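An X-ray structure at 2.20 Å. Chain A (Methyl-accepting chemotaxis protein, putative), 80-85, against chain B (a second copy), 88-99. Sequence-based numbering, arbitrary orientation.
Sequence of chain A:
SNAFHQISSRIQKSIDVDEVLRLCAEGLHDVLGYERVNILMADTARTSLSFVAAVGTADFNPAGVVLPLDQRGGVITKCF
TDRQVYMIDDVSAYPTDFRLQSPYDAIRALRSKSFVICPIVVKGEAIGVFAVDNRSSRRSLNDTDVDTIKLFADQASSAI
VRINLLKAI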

ATOM      1  N   PHE A  80       1.997  10.687   0.368  1.00 14.90           N
ATOM      2  CA  PHE A  80       1.099  11.796   0.698  1.00 15.57           C
ATOM      3  C   PHE A  80       0.034  11.965  -0.440  1.00 16.95           C
ATOM      4  O   PHE A  80      -1.173  12.026  -0.161  1.00 15.11           O
ATOM      5  CB  PHE A  80       1.888  13.097   0.834  1.00 15.66           C
ATOM      6  CG  PHE A  80       1.039  14.269   1.228  1.00 15.41           C
ATOM      7  CD1 PHE A  80       0.785  14.526   2.596  1.00 14.07           C
ATOM      8  CD2 PHE A  80       0.501  15.115   0.255  1.00 13.41           C
ATOM      9  CE1 PHE A  80      -0.012  15.599   2.971  1.00 16.19           C
ATOM     10  CE2 PHE A  80      -0.290  16.208   0.615  1.00 18.05           C
ATOM     11  CZ  PHE A  80      -0.526  16.463   1.977  1.00 17.54           C
ATOM     12  N   THR A  81       0.501  12.005  -1.688  1.00 17.01           N
ATOM     13  CA  THR A  81      -0.376  12.185  -2.866  1.00 19.50           C
ATOM     14  C   THR A  81      -1.395  11.025  -3.060  1.00 19.27           C
ATOM     15  O   THR A  81      -2.573  11.246  -3.308  1.00 19.78           O
ATOM     16  CB  THR A  81       0.502  12.453  -4.123  1.00 19.42           C
ATOM     17  OG1 THR A  81       1.400  13.546  -3.819  1.00 26.02           O
ATOM     18  CG2 THR A  81      -0.287  13.016  -5.228  1.00 25.47           C
ATOM     19  N   ASP A  82      -0.947   9.784  -2.903  1.00 18.51           N
ATOM     20  CA  ASP A  82      -1.759   8.606  -3.212  1.00 17.75           C
ATOM     21  C   ASP A  82      -2.486   8.067  -1.989  1.00 16.16           C
ATOM     22  O   ASP A  82      -3.233   7.083  -2.080  1.00 14.84           O
ATOM     23  CB  ASP A  82      -0.859   7.463  -3.713  1.00 18.36           C
ATOM     24  CG  ASP A  82      -0.089   7.784  -4.991  1.00 20.97           C
ATOM     25  OD1 ASP A  82      -0.314   8.835  -5.619  1.00 27.07           O
ATOM     26  OD2 ASP A  82       0.806   6.954  -5.361  1.00 25.81           O
ATOM     27  N   ARG A  83      -2.191   8.624  -0.809  1.00 17.87           N
ATOM     28  CA  ARG A  83      -2.747   8.114   0.488  1.00 18.88           C
ATOM     29  C   ARG A  83      -2.528   6.605   0.598  1.00 18.58           C
ATOM     30  O   ARG A  83      -3.387   5.855   1.024  1.00 20.45           O
ATOM     31  CB  ARG A  83      -4.240   8.479   0.642  1.00 19.64           C
ATOM     32  CG  ARG A  83      -4.508   9.974   0.639  1.00 22.64           C
ATOM     33  CD  ARG A  83      -6.036  10.274   0.863  1.00 24.54           C
ATOM     34  NE  ARG A  83      -6.805  10.232  -0.391  1.00 26.06           N
ATOM     35  CZ  ARG A  83      -7.831   9.420  -0.629  1.00 28.29           C
ATOM     36  NH1 ARG A  83      -8.265   8.547   0.296  1.00 27.28           N
ATOM     37  NH2 ARG A  83      -8.427   9.496  -1.816  1.00 29.33           N
ATOM     38  N   GLN A  84      -1.366   6.153   0.190  1.00 19.31           N
ATOM     39  CA  GLN A  84      -1.080   4.740   0.215  1.00 20.75           C
ATOM     40  C   GLN A  84       0.137   4.484   1.149  1.00 18.86           C
ATOM     41  O   GLN A  84       1.084   5.267   1.155  1.00 19.17           O
ATOM     42  CB  GLN A  84      -0.834   4.222  -1.212  1.00 22.20           C
ATOM     43  CG  GLN A  84      -1.478   2.828  -1.536  1.00 24.81           C
ATOM     44  CD  GLN A  84      -3.012   2.775  -1.395  1.00 26.10           C
ATOM     45  OE1 GLN A  84      -3.564   1.777  -0.898  1.00 20.46           O
ATOM     46  NE2 GLN A  84      -3.716   3.862  -1.823  1.00 31.58           N
ATOM     47  N   VAL A  85       0.060   3.420   1.950  1.00 19.12           N
ATOM     48  CA  VAL A  85       1.220   2.863   2.690  1.00 18.75           C
ATOM     49  C   VAL A  85       2.224   2.384   1.668  1.00 18.56           C
ATOM     50  O   VAL A  85       1.861   1.586   0.746  1.00 19.30           O
ATOM     51  CB  VAL A  85       0.806   1.722   3.607  1.00 18.95           C
ATOM     52  CG1 VAL A  85       2.053   1.105   4.336  1.00 19.25           C
ATOM     53  CG2 VAL A  85      -0.216   2.217   4.625  1.00 18.26           C
TER
ATOM     54  N   ILE B  88      -8.437   0.815  -2.463  1.00 31.27           N
ATOM     55  CA  ILE B  88      -9.092   2.011  -3.027  1.00 32.05           C
ATOM     56  C   ILE B  88     -10.556   2.043  -2.549  1.00 33.47           C
ATOM     57  O   ILE B  88     -11.263   1.053  -2.692  1.00 31.85           O
ATOM     58  CB  ILE B  88      -8.949   2.053  -4.591  1.00 32.66           C
ATOM     59  CG1 ILE B  88      -7.473   1.941  -5.037  1.00 31.52           C
ATOM     60  CG2 ILE B  88      -9.610   3.310  -5.176  1.00 30.96           C
ATOM     61  CD1 ILE B  88      -6.545   2.980  -4.411  1.00 32.58           C
ATOM     62  N   ASP B  89     -10.973   3.147  -1.907  1.00 36.06           N
ATOM     63  CA  ASP B  89     -12.372   3.348  -1.434  1.00 38.70           C
ATOM     64  C   ASP B  89     -13.294   3.775  -2.595  1.00 39.34           C
ATOM     65  O   ASP B  89     -14.321   3.121  -2.885  1.00 41.10           O
ATOM     66  CB  ASP B  89     -12.446   4.396  -0.286  1.00 40.33           C
ATOM     67  CG  ASP B  89     -11.923   5.798  -0.720  1.00 44.57           C
ATOM     68  OD1 ASP B  89     -11.955   6.127  -1.938  1.00 46.90           O
ATOM     69  OD2 ASP B  89     -11.481   6.594   0.143  1.00 51.64           O
ATOM     70  N   ASP B  90     -12.918   4.866  -3.258  1.00 38.98           N
ATOM     71  CA  ASP B  90     -13.648   5.453  -4.382  1.00 38.69           C
ATOM     72  C   ASP B  90     -12.525   6.040  -5.228  1.00 37.97           C
ATOM     73  O   ASP B  90     -11.909   7.069  -4.866  1.00 38.71           O
ATOM     74  CB  ASP B  90     -14.644   6.525  -3.861  1.00 40.22           C
ATOM     75  CG  ASP B  90     -15.224   7.458  -4.975  1.00 41.69           C
ATOM     76  OD1 ASP B  90     -14.957   7.258  -6.184  1.00 40.40           O
ATOM     77  OD2 ASP B  90     -15.959   8.435  -4.611  1.00 47.69           O
ATOM     78  N   VAL B  91     -12.216   5.366  -6.326  1.00 35.84           N
ATOM     79  CA  VAL B  91     -11.101   5.768  -7.194  1.00 35.46           C
ATOM     80  C   VAL B  91     -11.166   7.214  -7.788  1.00 35.92           C
ATOM     81  O   VAL B  91     -10.152   7.765  -8.259  1.00 36.05           O
ATOM     82  CB  VAL B  91     -10.839   4.693  -8.278  1.00 34.73           C
ATOM     83  CG1 VAL B  91     -11.991   4.646  -9.292  1.00 34.99           C
ATOM     84  CG2 VAL B  91      -9.463   4.901  -8.940  1.00 32.81           C
ATOM     85  N   SER B  92     -12.341   7.827  -7.759  1.00 36.83           N
ATOM     86  CA  SER B  92     -12.464   9.229  -8.200  1.00 38.22           C
ATOM     87  C   SER B  92     -11.936  10.196  -7.142  1.00 37.29           C
ATOM     88  O   SER B  92     -11.666  11.371  -7.475  1.00 37.98           O
ATOM     89  CB  SER B  92     -13.909   9.598  -8.590  1.00 39.05           C
ATOM     90  OG  SER B  92     -14.783   9.377  -7.489  1.00 43.74           O
ATOM     91  N   ALA B  93     -11.748   9.714  -5.898  1.00 35.10           N
ATOM     92  CA  ALA B  93     -11.221  10.575  -4.824  1.00 32.86           C
ATOM     93  C   ALA B  93      -9.694  10.601  -4.859  1.00 31.28           C
ATOM     94  O   ALA B  93      -9.048  11.200  -3.968  1.00 31.64           O
ATOM     95  CB  ALA B  93     -11.776  10.143  -3.399  1.00 32.27           C
ATOM     96  N   TYR B  94      -9.107   9.994  -5.893  1.00 28.67           N
ATOM     97  CA  TYR B  94      -7.654   9.786  -5.926  1.00 26.76           C
ATOM     98  C   TYR B  94      -6.988  10.560  -7.054  1.00 26.38           C
ATOM     99  O   TYR B  94      -7.648  11.096  -7.848  1.00 26.35           O
ATOM    100  CB  TYR B  94      -7.365   8.292  -6.032  1.00 26.32           C
ATOM    101  CG  TYR B  94      -7.537   7.555  -4.714  1.00 22.70           C
ATOM    102  CD1 TYR B  94      -6.434   7.329  -3.849  1.00 19.22           C
ATOM    103  CD2 TYR B  94      -8.789   7.070  -4.343  1.00 20.42           C
ATOM    104  CE1 TYR B  94      -6.615   6.670  -2.614  1.00 19.31           C
ATOM    105  CE2 TYR B  94      -8.974   6.384  -3.132  1.00 21.38           C
ATOM    106  CZ  TYR B  94      -7.899   6.180  -2.295  1.00 21.59           C
ATOM    107  OH  TYR B  94      -8.171   5.506  -1.134  1.00 26.93           O
ATOM    108  N   PRO B  95      -5.649  10.618  -7.116  1.00 27.03           N
ATOM    109  CA  PRO B  95      -5.046  11.367  -8.202  1.00 26.57           C
ATOM    110  C   PRO B  95      -5.473  10.843  -9.565  1.00 27.33           C
ATOM    111  O   PRO B  95      -5.976   9.706  -9.677  1.00 26.61           O
ATOM    112  CB  PRO B  95      -3.530  11.136  -7.994  1.00 26.90           C
ATOM    113  CG  PRO B  95      -3.401  10.945  -6.537  1.00 27.44           C
ATOM    114  CD  PRO B  95      -4.636  10.141  -6.150  1.00 27.24           C
ATOM    115  N   THR B  96      -5.201  11.655 -10.588  1.00 26.99           N
ATOM    116  CA  THR B  96      -5.719  11.422 -11.922  1.00 27.86           C
ATOM    117  C   THR B  96      -5.107  10.185 -12.493  1.00 26.71           C
ATOM    118  O   THR B  96      -5.690   9.568 -13.389  1.00 28.63           O
ATOM    119  CB  THR B  96      -5.430  12.581 -12.921  1.00 27.76           C
ATOM    120  OG1 THR B  96      -4.019  12.836 -12.961  1.00 30.08           O
ATOM    121  CG2 THR B  96      -6.182  13.830 -12.534  1.00 29.15           C
ATOM    122  N   ASP B  97      -3.921   9.843 -12.026  1.00 24.03           N
ATOM    123  CA  ASP B  97      -3.279   8.664 -12.510  1.00 22.66           C
ATOM    124  C   ASP B  97      -3.759   7.295 -11.927  1.00 20.60           C
ATOM    125  O   ASP B  97      -3.242   6.243 -12.338  1.00 22.13           O
ATOM    126  CB  ASP B  97      -1.773   8.830 -12.439  1.00 24.26           C
ATOM    127  CG  ASP B  97      -1.228   8.753 -11.019  1.00 23.87           C
ATOM    128  OD1 ASP B  97      -1.977   8.836 -10.033  1.00 23.77           O
ATOM    129  OD2 ASP B  97      -0.012   8.605 -10.917  1.00 28.86           O
ATOM    130  N   PHE B  98      -4.738   7.312 -11.031  1.00 18.48           N
ATOM    131  CA  PHE B  98      -5.414   6.097 -10.549  1.00 19.71           C
ATOM    132  C   PHE B  98      -6.477   5.522 -11.478  1.00 20.17           C
ATOM    133  O   PHE B  98      -6.531   4.312 -11.626  1.00 20.03           O
ATOM    134  CB  PHE B  98      -6.028   6.258  -9.158  1.00 18.95           C
ATOM    135  CG  PHE B  98      -5.009   6.117  -7.986  1.00 22.02           C
ATOM    136  CD1 PHE B  98      -3.793   6.837  -7.988  1.00 22.89           C
ATOM    137  CD2 PHE B  98      -5.320   5.333  -6.860  1.00 22.26           C
ATOM    138  CE1 PHE B  98      -2.912   6.744  -6.888  1.00 22.29           C
ATOM    139  CE2 PHE B  98      -4.443   5.226  -5.771  1.00 20.88           C
ATOM    140  CZ  PHE B  98      -3.242   5.935  -5.785  1.00 18.41           C
ATOM    141  N   ARG B  99      -7.316   6.390 -12.083  1.00 19.91           N
ATOM    142  CA  ARG B  99      -8.482   6.017 -12.887  1.00 18.64           C
ATOM    143  C   ARG B  99      -8.030   5.110 -14.003  1.00 17.60           C
ATOM    144  O   ARG B  99      -7.038   5.371 -14.663  1.00 16.82           O
ATOM    145  CB  ARG B  99      -9.136   7.305 -13.481  1.00 18.19           C
ATOM    146  CG  ARG B  99     -10.499   7.062 -14.067  1.00 22.84           C
ATOM    147  CD  ARG B  99     -11.136   8.284 -14.935  1.00 24.40           C
ATOM    148  NE  ARG B  99     -10.061   8.968 -15.639  1.00 19.45           N
ATOM    149  CZ  ARG B  99      -9.801   8.917 -16.936  1.00 21.02           C
ATOM    150  NH1 ARG B  99     -10.600   8.252 -17.786  1.00 17.10           N
ATOM    151  NH2 ARG B  99      -8.727   9.599 -17.383  1.00 18.17           N
TER
HETATM  152  O   HOH W   1      -0.330   9.829  -7.947  1.00 33.05           O

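Chain A meets chain B where a helix ends and the backbone turns out of it, and the contact buries 372 Å² summed over both sides. A:Phe80, on the helix, lies out of reach. A:Thr81 makes the first contact through its backbone: its O lies 3.3 Å from CG of B:Pro95, while its methyl CG2 packs 4.0 Å from the same CG. A proline ring suits this place, offering a compact apolar surface.

A:Asp82, buried, serves several partners. Its CB sits 3.5 Å from CZ of B:Phe98, at the edge of that ring, and its O approaches CE1 of B:Tyr94 at 3.4 Å, also edge-on, where aromatic hydrogens present a slightly positive rim to a carbonyl. Its carboxylate reaches chain B through water 1, which donates to A:Asp82 OD1 at 2.5 Å and to B:Asp97 OD1 at 2.8 Å; one water thus gives a proton to an oxygen of each carboxylate and links two like-charged groups that would otherwise repel.

A:Arg83 leaves the helix with positive phi and has the largest covered area of the contact. Its CA-to-CB bond points sideways, but the long side chain carries the guanidinium to chain B, where it lies flat on B:Tyr94, CZ 3.8 Å from the centroid of the ring and the planes at 27°, a cation-pi stack. Stacking by its face leaves the edge free for polar partners: NH2 donates to B:Ala93 O at 2.8 Å, and NH1 forms a long salt bridge with B:Asp89 OD2 at 3.8 Å. Arginine suits this place because its planar cation can do both.

A:Gln84 is buried, and its CA-to-CB bond points toward chain B. Its NE2 donates back to A:Asp82 O at 3.3 Å, and lies 3.9 Å from B:Ile88 CD1 and 4.2 Å from B:Phe98 CE2, so the amide is anchored within its own chain while packing against apolar neighbours. A:Val85 makes no contact.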